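Local structure of beta-lactamase (Sebaldella termitidis, 6N1N) at residues V218-A223 against K236-M241; N19-S24 against S229-F234; T190-G193 against E198-I201. The protein probably hydrolyses beta-lactam antibiotics as a class D serine beta-lactamase, opening the lactam ring to give a substituted beta-amino acid. One frame throughout, in Å; residues are numbered along the deposited sequence.

In the fold
Following the chain from the N terminus, 19-24 comes first, where helix 11-18 ends and strand 22-29 begins; its partner in contact 2 comes only some 200 residues later, on helix 228-245. Within that long loop, contact 3 opens and closes as a short hairpin between strands 184-195 and 198-209. Contact 1 opens next, on strand 212-222, and is completed by 236-241, one step further along the same helix, so its segments alternate with those of contact 2. The sheet order 22-29, 212-222, 198-209, 184-195 makes these strands successive neighbours, and helix 228-245 ties them together: L231 packs on I21, T239 on V218, and L232 on W192 and I201. Contacts 1 and 2 meet where I21 touches I220.

Contact 1: V218-A223 against K236-M241; sequences VRIINA and KQLTMM
V218 lays its CG2 methyl against the hydroxyl of T239, with CG2 3.3 Å from OG1, and the two side chains cross obliquely. That hydroxyl makes no hydrogen bond to the strand; its partner is the carbonyl O of R235, one turn earlier in the helix. The T239 torsion (chi1 -53°) sets OG1 beside its own backbone N, which suits such a bond back along the helix while the same oxygen touches the valine methyl. The other valine methyl serves a second neighbour: with CG1 anti to the backbone N (chi1 166°), it comes within 4.2 Å of L238 CD2. L238 forks, its CD1 meeting I220 CD1 tip to tip at 4.0 Å. V218 and I220 alternate along the strand and so face the helix together, whereas R219 and I221 between and beyond them turn to the other side of the sheet. This is the C-terminal helix of the penicillin-binding transpeptidase fold lying on the central sheet: the axes of strand 218-222 and helix 236-241 approach to 9.7 Å, their N-to-C directions 124° apart, and no hydrogen bond joins them. The closest pair of backbones is V218 and T239, whose CA atoms are 6.9 Å apart. All four touching residues are buried, and the apolar layer continues past them: T239 also touches Y203 on strand 198-209, while I21 lies against both I220 and L238.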
loop_
_atom_site.group_PDB
_atom_site.type_symbol
_atom_site.label_atom_id
_atom_site.label_comp_id
_atom_site.label_asym_id
_atom_site.label_seq_id
_atom_site.Cartn_x
_atom_site.Cartn_y
_atom_site.Cartn_z
ATOM N N VAL A 218 -5.648 -4.500 -4.224
ATOM C CA VAL A 218 -5.464 -5.654 -5.079
ATOM C C VAL A 218 -4.414 -6.522 -4.412
ATOM O O VAL A 218 -3.377 -6.025 -3.957
ATOM C CB VAL A 218 -5.014 -5.224 -6.486
ATOM C CG1 VAL A 218 -4.492 -6.423 -7.277
ATOM C CG2 VAL A 218 -6.124 -4.552 -7.219
ATOM N N ARG A 219 -4.689 -7.808 -4.300
ATOM C CA ARG A 219 -3.711 -8.700 -3.697
ATOM C C ARG A 219 -3.733 -10.012 -4.454
ATOM O O ARG A 219 -4.678 -10.809 -4.333
ATOM C CB ARG A 219 -3.959 -8.912 -2.214
ATOM C CG ARG A 219 -2.800 -9.639 -1.582
ATOM C CD ARG A 219 -2.987 -9.875 -0.113
ATOM N NE ARG A 219 -4.177 -10.659 0.207
ATOM C CZ ARG A 219 -4.700 -10.749 1.428
ATOM N NH1 ARG A 219 -4.151 -10.104 2.474
ATOM N NH2 ARG A 219 -5.791 -11.480 1.600
ATOM N N ILE A 220 -2.664 -10.238 -5.184
ATOM C CA ILE A 220 -2.484 -11.404 -6.020
ATOM C C ILE A 220 -1.791 -12.474 -5.208
ATOM O O ILE A 220 -0.809 -12.195 -4.500
ATOM C CB ILE A 220 -1.647 -11.040 -7.259
ATOM C CG1 ILE A 220 -2.427 -10.027 -8.104
ATOM C CG2 ILE A 220 -1.241 -12.279 -8.053
ATOM C CD1 ILE A 220 -1.574 -9.340 -9.133
ATOM N N ILE A 221 -2.304 -13.695 -5.300
ATOM C CA ILE A 221 -1.657 -14.868 -4.739
ATOM C C ILE A 221 -1.168 -15.697 -5.913
ATOM O O ILE A 221 -1.938 -16.006 -6.824
ATOM C CB ILE A 221 -2.607 -15.691 -3.853
ATOM C CG1 ILE A 221 -3.240 -14.815 -2.778
ATOM C CG2 ILE A 221 -1.863 -16.891 -3.264
ATOM C CD1 ILE A 221 -2.247 -14.175 -1.835
ATOM N N ASN A 222 0.109 -16.027 -5.904
ATOM C CA ASN A 222 0.712 -16.732 -7.016
ATOM C C ASN A 222 1.609 -17.814 -6.456
ATOM O O ASN A 222 2.518 -17.521 -5.676
ATOM C CB ASN A 222 1.517 -15.784 -7.890
ATOM C CG ASN A 222 2.300 -16.510 -8.925
ATOM O OD1 ASN A 222 1.761 -17.385 -9.630
ATOM N ND2 ASN A 222 3.580 -16.184 -9.030
ATOM N N ALA A 223 1.357 -19.052 -6.870
ATOM C CA ALA A 223 2.221 -20.170 -6.534
ATOM C C ALA A 223 3.307 -20.422 -7.574
ATOM O O ALA A 223 4.268 -21.141 -7.277
ATOM C CB ALA A 223 1.377 -21.434 -6.363
ATOM N N LYS A 236 -0.210 -3.333 -11.597
ATOM C CA LYS A 236 -0.858 -2.032 -11.768
ATOM C C LYS A 236 -1.821 -2.060 -12.953
ATOM O O LYS A 236 -2.961 -1.584 -12.848
ATOM C CB LYS A 236 0.212 -0.947 -11.899
ATOM C CG LYS A 236 -0.245 0.308 -12.621
ATOM C CD LYS A 236 0.555 1.523 -12.171
ATOM C CE LYS A 236 0.533 2.620 -13.218
ATOM N NZ LYS A 236 -0.803 2.730 -13.860
ATOM N N GLN A 237 -1.430 -2.713 -14.054
ATOM C CA GLN A 237 -2.319 -2.812 -15.205
ATOM C C GLN A 237 -3.575 -3.626 -14.895
ATOM O O GLN A 237 -4.665 -3.280 -15.358
ATOM C CB GLN A 237 -1.575 -3.418 -16.399
ATOM C CG GLN A 237 -2.436 -3.589 -17.638
ATOM C CD GLN A 237 -3.028 -2.280 -18.159
ATOM O OE1 GLN A 237 -4.140 -2.269 -18.664
ATOM N NE2 GLN A 237 -2.273 -1.180 -18.053
ATOM N N LEU A 238 -3.449 -4.704 -14.110
ATOM C CA LEU A 238 -4.631 -5.438 -13.661
ATOM C C LEU A 238 -5.599 -4.516 -12.920
ATOM O O LEU A 238 -6.819 -4.578 -13.123
ATOM C CB LEU A 238 -4.196 -6.589 -12.744
ATOM C CG LEU A 238 -5.275 -7.538 -12.212
ATOM C CD1 LEU A 238 -4.623 -8.842 -11.737
ATOM C CD2 LEU A 238 -6.109 -6.955 -11.066
ATOM N N THR A 239 -5.066 -3.682 -12.029
ATOM C CA THR A 239 -5.889 -2.726 -11.298
ATOM C C THR A 239 -6.600 -1.777 -12.262
ATOM O O THR A 239 -7.805 -1.506 -12.114
ATOM C CB THR A 239 -4.994 -1.981 -10.301
ATOM O OG1 THR A 239 -4.291 -2.942 -9.492
ATOM C CG2 THR A 239 -5.791 -1.089 -9.389
HETATM N N MSE A 240 -5.881 -1.277 -13.273
HETATM C CA MSE A 240 -6.482 -0.345 -14.230
HETATM C C MSE A 240 -7.559 -1.032 -15.043
HETATM O O MSE A 240 -8.577 -0.417 -15.368
HETATM C CB MSE A 240 -5.434 0.250 -15.182
HETATM C CG MSE A 240 -4.259 0.940 -14.468
HETATM SE SE MSE A 240 -4.776 2.387 -13.248
HETATM C CE MSE A 240 -4.822 3.836 -14.562
HETATM N N MSE A 241 -7.334 -2.303 -15.383
HETATM C CA MSE A 241 -8.365 -3.079 -16.076
HETATM C C MSE A 241 -9.638 -3.219 -15.242
HETATM O O MSE A 241 -10.741 -3.104 -15.783
HETATM C CB MSE A 241 -7.824 -4.461 -16.478
HETATM C CG MSE A 241 -6.852 -4.362 -17.610
HETATM SE SE MSE A 241 -5.973 -6.085 -17.891
HETATM C CE MSE A 241 -7.515 -7.167 -17.643
#

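Contact 2: N19-S24 against S229-F234; sequences NKITGS and SYLLDF
N19 and F234 extend their side chains toward one another from the two segments, at the point where a Schellman motif, with K20 at C-prime and a positive phi of 50°, ends helix 11-18 and turns the chain into strand 22-29. The amide and ring planes are 35° apart. The nearest atoms are N19 ND2 and F234 CE2, at 3.6 Å, with OD1 scarcely farther from the same carbon. The polar partner of ND2 is the carbonyl O of I15, a bond back into helix 11-18 that helps fix the rotation of the amide. N19 OD1 also reaches the edge of the Y230 ring, near its plane, 4.1 Å from CE2. Deeper in, I21 and L231 run alongside each other in opposing senses. The I21 torsion (chi1 47°) holds CG1 between the backbone N and the carbonyl carbon and leaves CG2 beside the N; this methyl lies 3.6 Å from L231 CD1 and 3.9 Å from L231 CD2. Within the helix the two aromatic residues also meet: F234 CB sits 3.8 Å above the plane of the Y230 ring, displaced from the ring centre.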
loop_
_atom_site.group_PDB
_atom_site.type_symbol
_atom_site.label_atom_id
_atom_site.label_comp_id
_atom_site.label_asym_id
_atom_site.label_seq_id
_atom_site.Cartn_x
_atom_site.Cartn_y
_atom_site.Cartn_z
ATOM N N ASN A 19 -5.441 -15.141 -15.708
ATOM C CA ASN A 19 -4.023 -14.993 -15.412
ATOM C C ASN A 19 -3.520 -16.057 -14.446
ATOM O O ASN A 19 -2.405 -15.933 -13.933
ATOM C CB ASN A 19 -3.758 -13.588 -14.879
ATOM C CG ASN A 19 -3.786 -12.539 -15.990
ATOM O OD1 ASN A 19 -2.801 -12.367 -16.716
ATOM N ND2 ASN A 19 -4.926 -11.869 -16.152
ATOM N N LYS A 20 -4.303 -17.112 -14.221
ATOM C CA LYS A 20 -3.918 -18.233 -13.367
ATOM C C LYS A 20 -3.403 -17.756 -12.012
ATOM O O LYS A 20 -2.381 -18.225 -11.494
ATOM C CB LYS A 20 -2.906 -19.123 -14.078
ATOM C CG LYS A 20 -3.500 -19.814 -15.295
ATOM C CD LYS A 20 -2.474 -20.677 -16.015
ATOM C CE LYS A 20 -3.109 -21.328 -17.231
ATOM N NZ LYS A 20 -2.103 -22.043 -18.042
ATOM N N ILE A 21 -4.175 -16.866 -11.397
ATOM C CA ILE A 21 -3.862 -16.342 -10.077
ATOM C C ILE A 21 -5.103 -16.398 -9.208
ATOM O O ILE A 21 -6.239 -16.370 -9.690
ATOM C CB ILE A 21 -3.342 -14.894 -10.147
ATOM C CG1 ILE A 21 -4.271 -14.080 -11.057
ATOM C CG2 ILE A 21 -1.910 -14.891 -10.619
ATOM C CD1 ILE A 21 -3.979 -12.609 -11.045
ATOM N N THR A 22 -4.875 -16.488 -7.913
ATOM C CA THR A 22 -5.937 -16.274 -6.963
ATOM C C THR A 22 -5.646 -14.959 -6.252
ATOM O O THR A 22 -4.814 -14.158 -6.711
ATOM C CB THR A 22 -6.061 -17.494 -6.034
ATOM O OG1 THR A 22 -4.867 -17.702 -5.265
ATOM C CG2 THR A 22 -6.342 -18.731 -6.886
ATOM N N GLY A 23 -6.297 -14.750 -5.125
ATOM C CA GLY A 23 -6.351 -13.430 -4.530
ATOM C C GLY A 23 -7.565 -12.692 -5.052
ATOM O O GLY A 23 -8.497 -13.293 -5.598
ATOM N N SER A 24 -7.532 -11.372 -4.919
ATOM C CA SER A 24 -8.745 -10.620 -5.194
ATOM C C SER A 24 -8.436 -9.151 -5.380
ATOM O O SER A 24 -7.352 -8.650 -5.037
ATOM C CB SER A 24 -9.750 -10.791 -4.063
ATOM O OG SER A 24 -9.199 -10.325 -2.854
ATOM N N SER A 229 7.529 -12.795 -11.956
ATOM C CA SER A 229 8.075 -11.533 -12.441
ATOM C C SER A 229 7.088 -10.823 -13.351
ATOM O O SER A 229 6.942 -9.602 -13.283
ATOM C CB SER A 229 9.399 -11.772 -13.164
ATOM O OG SER A 229 10.386 -12.159 -12.228
ATOM N N TYR A 230 6.396 -11.570 -14.210
ATOM C CA TYR A 230 5.343 -10.968 -15.020
ATOM C C TYR A 230 4.282 -10.315 -14.144
ATOM O O TYR A 230 3.841 -9.182 -14.401
ATOM C CB TYR A 230 4.703 -12.019 -15.910
ATOM C CG TYR A 230 3.535 -11.460 -16.660
ATOM C CD1 TYR A 230 3.739 -10.626 -17.744
ATOM C CD2 TYR A 230 2.242 -11.729 -16.264
ATOM C CE1 TYR A 230 2.697 -10.109 -18.432
ATOM C CE2 TYR A 230 1.161 -11.193 -16.952
ATOM C CZ TYR A 230 1.412 -10.385 -18.039
ATOM O OH TYR A 230 0.393 -9.813 -18.775
ATOM N N LEU A 231 3.840 -11.023 -13.102
ATOM C CA LEU A 231 2.787 -10.481 -12.256
ATOM C C LEU A 231 3.230 -9.222 -11.529
ATOM O O LEU A 231 2.413 -8.310 -11.319
ATOM C CB LEU A 231 2.350 -11.570 -11.280
ATOM C CG LEU A 231 1.632 -12.708 -11.997
ATOM C CD1 LEU A 231 1.479 -13.883 -11.043
ATOM C CD2 LEU A 231 0.252 -12.255 -12.515
ATOM N N LEU A 232 4.503 -9.142 -11.135
ATOM C CA LEU A 232 5.019 -7.894 -10.577
ATOM C C LEU A 232 4.909 -6.761 -11.595
ATOM O O LEU A 232 4.636 -5.618 -11.224
ATOM C CB LEU A 232 6.474 -8.069 -10.119
ATOM C CG LEU A 232 6.713 -9.003 -8.933
ATOM C CD1 LEU A 232 8.212 -9.119 -8.615
ATOM C CD2 LEU A 232 5.964 -8.575 -7.683
ATOM N N ASP A 233 5.142 -7.061 -12.884
ATOM C CA ASP A 233 5.005 -6.060 -13.938
ATOM C C ASP A 233 3.549 -5.762 -14.277
ATOM O O ASP A 233 3.268 -4.695 -14.845
ATOM C CB ASP A 233 5.718 -6.514 -15.224
ATOM C CG ASP A 233 7.245 -6.394 -15.148
ATOM O OD1 ASP A 233 7.764 -5.721 -14.230
ATOM O OD2 ASP A 233 7.918 -6.971 -16.042
ATOM N N PHE A 234 2.632 -6.675 -13.929
ATOM C CA PHE A 234 1.235 -6.626 -14.355
ATOM C C PHE A 234 0.300 -6.062 -13.293
ATOM O O PHE A 234 -0.813 -5.657 -13.632
ATOM C CB PHE A 234 0.775 -8.047 -14.759
ATOM C CG PHE A 234 -0.639 -8.139 -15.268
ATOM C CD1 PHE A 234 -1.050 -7.398 -16.353
ATOM C CD2 PHE A 234 -1.557 -8.986 -14.658
ATOM C CE1 PHE A 234 -2.351 -7.481 -16.823
ATOM C CE2 PHE A 234 -2.863 -9.075 -15.120
ATOM C CZ PHE A 234 -3.257 -8.342 -16.207
#

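Contact 3: T190-G193 against E198-I201; sequences TGWG and ENII. With SO4 (sulfate ion), chain C.
G193 and I200 face each other as the antiparallel hydrogen-bonded pair of a beta hairpin whose first strand carries T190 and G191 of the Lys-Thr-Gly motif of serine beta-lactamases. The tight part of the contact is backbone. G193 N gives its hydrogen to I200 O at 3.0 Å, and I200 N returns one to G193 O at 2.7 Å, with an angle of 169° at the hydrogen. I200 O is shared, since the CA-H of W192 also approaches it, CA to O 3.0 Å. W192 and I201 form the next, non-hydrogen-bonded pair. Their side chains rise on the face covered by helix 228-245, W192 CB lying 4.0 Å from I201 CG1, whereas I200 sits on the reverse face and packs on R219 and I221.

The loose side is the exposed indole, which runs alongside N199 with ring and amide planes 74° apart. N199 OD1 comes to the ring edge, 3.7 Å from W192 CZ3, but its polar partner is R194 NE. Toward the other end of 190-193 lies a separate anion site, holding a sulfate probably from the crystallisation liquor. The sulfate is hydrogen-bonded to T190, to S51 OG of the predicted acylated serine and to R235 NH1, consistent with a pocket for the substrate's carboxylate. T190 OG1, held between the backbone N and the carbonyl carbon (chi1 51°), lies 2.4 Å from sulfate O3, so short that the exact placement of the anion is doubtful. Sulfate O4 reaches the edge of the indole, 3.6 Å from W192 CD1.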
loop_
_atom_site.group_PDB
_atom_site.type_symbol
_atom_site.label_atom_id
_atom_site.label_comp_id
_atom_site.label_asym_id
_atom_site.label_seq_id
_atom_site.Cartn_x
_atom_site.Cartn_y
_atom_site.Cartn_z
ATOM N N THR A 190 2.896 -0.523 -4.430
ATOM C CA THR A 190 3.113 -1.941 -4.506
ATOM C C THR A 190 3.818 -2.497 -3.275
ATOM O O THR A 190 4.568 -1.814 -2.568
ATOM C CB THR A 190 3.951 -2.215 -5.746
ATOM O OG1 THR A 190 5.088 -1.336 -5.705
ATOM C CG2 THR A 190 3.159 -1.926 -6.949
ATOM N N GLY A 191 3.574 -3.757 -3.021
ATOM C CA GLY A 191 4.385 -4.488 -2.071
ATOM C C GLY A 191 4.359 -5.952 -2.452
ATOM O O GLY A 191 3.399 -6.430 -3.061
ATOM N N TRP A 192 5.423 -6.659 -2.122
ATOM C CA TRP A 192 5.308 -8.103 -2.285
ATOM C C TRP A 192 6.222 -8.868 -1.356
ATOM O O TRP A 192 7.245 -8.372 -0.882
ATOM C CB TRP A 192 5.524 -8.502 -3.752
ATOM C CG TRP A 192 6.889 -8.792 -4.174
ATOM C CD1 TRP A 192 7.840 -7.891 -4.536
ATOM C CD2 TRP A 192 7.476 -10.097 -4.333
ATOM N NE1 TRP A 192 8.999 -8.553 -4.909
ATOM C CE2 TRP A 192 8.800 -9.905 -4.785
ATOM C CE3 TRP A 192 7.010 -11.406 -4.123
ATOM C CZ2 TRP A 192 9.673 -10.975 -5.038
ATOM C CZ3 TRP A 192 7.878 -12.471 -4.359
ATOM C CH2 TRP A 192 9.199 -12.244 -4.821
ATOM N N GLY A 193 5.803 -10.097 -1.077
ATOM C CA GLY A 193 6.572 -11.017 -0.287
ATOM C C GLY A 193 6.029 -12.418 -0.452
ATOM O O GLY A 193 5.248 -12.701 -1.362
ATOM N N GLU A 198 3.259 -19.397 -1.163
ATOM C CA GLU A 198 2.434 -18.431 -1.862
ATOM C C GLU A 198 3.135 -17.080 -1.934
ATOM O O GLU A 198 3.430 -16.469 -0.901
ATOM C CB GLU A 198 1.084 -18.301 -1.165
ATOM C CG GLU A 198 0.298 -19.605 -1.161
ATOM C CD GLU A 198 -1.059 -19.442 -0.561
ATOM O OE1 GLU A 198 -1.155 -19.023 0.616
ATOM O OE2 GLU A 198 -2.035 -19.714 -1.277
ATOM N N ASN A 199 3.384 -16.613 -3.155
ATOM C CA ASN A 199 3.834 -15.242 -3.368
ATOM C C ASN A 199 2.643 -14.295 -3.261
ATOM O O ASN A 199 1.578 -14.563 -3.813
ATOM C CB ASN A 199 4.477 -15.094 -4.740
ATOM C CG ASN A 199 5.717 -15.959 -4.897
ATOM O OD1 ASN A 199 6.589 -15.949 -4.057
ATOM N ND2 ASN A 199 5.789 -16.703 -5.990
ATOM N N ILE A 200 2.848 -13.187 -2.555
ATOM C CA ILE A 200 1.821 -12.213 -2.229
ATOM C C ILE A 200 2.205 -10.900 -2.918
ATOM O O ILE A 200 3.262 -10.336 -2.631
ATOM C CB ILE A 200 1.694 -12.000 -0.707
ATOM C CG1 ILE A 200 1.612 -13.322 0.066
ATOM C CG2 ILE A 200 0.512 -11.053 -0.396
ATOM C CD1 ILE A 200 0.502 -14.188 -0.317
ATOM N N ILE A 201 1.343 -10.412 -3.808
ATOM C CA ILE A 201 1.625 -9.210 -4.573
ATOM C C ILE A 201 0.474 -8.233 -4.365
ATOM O O ILE A 201 -0.647 -8.474 -4.830
ATOM C CB ILE A 201 1.844 -9.512 -6.067
ATOM C CG1 ILE A 201 3.021 -10.510 -6.210
ATOM C CG2 ILE A 201 2.072 -8.238 -6.829
ATOM C CD1 ILE A 201 3.207 -11.037 -7.632
HETATM S S SO4 C . 7.713 -3.351 -4.344
HETATM O O1 SO4 C . 8.817 -3.684 -5.250
HETATM O O2 SO4 C . 8.216 -3.198 -2.951
HETATM O O3 SO4 C . 7.136 -2.071 -4.741
HETATM O O4 SO4 C . 6.719 -4.423 -4.438
#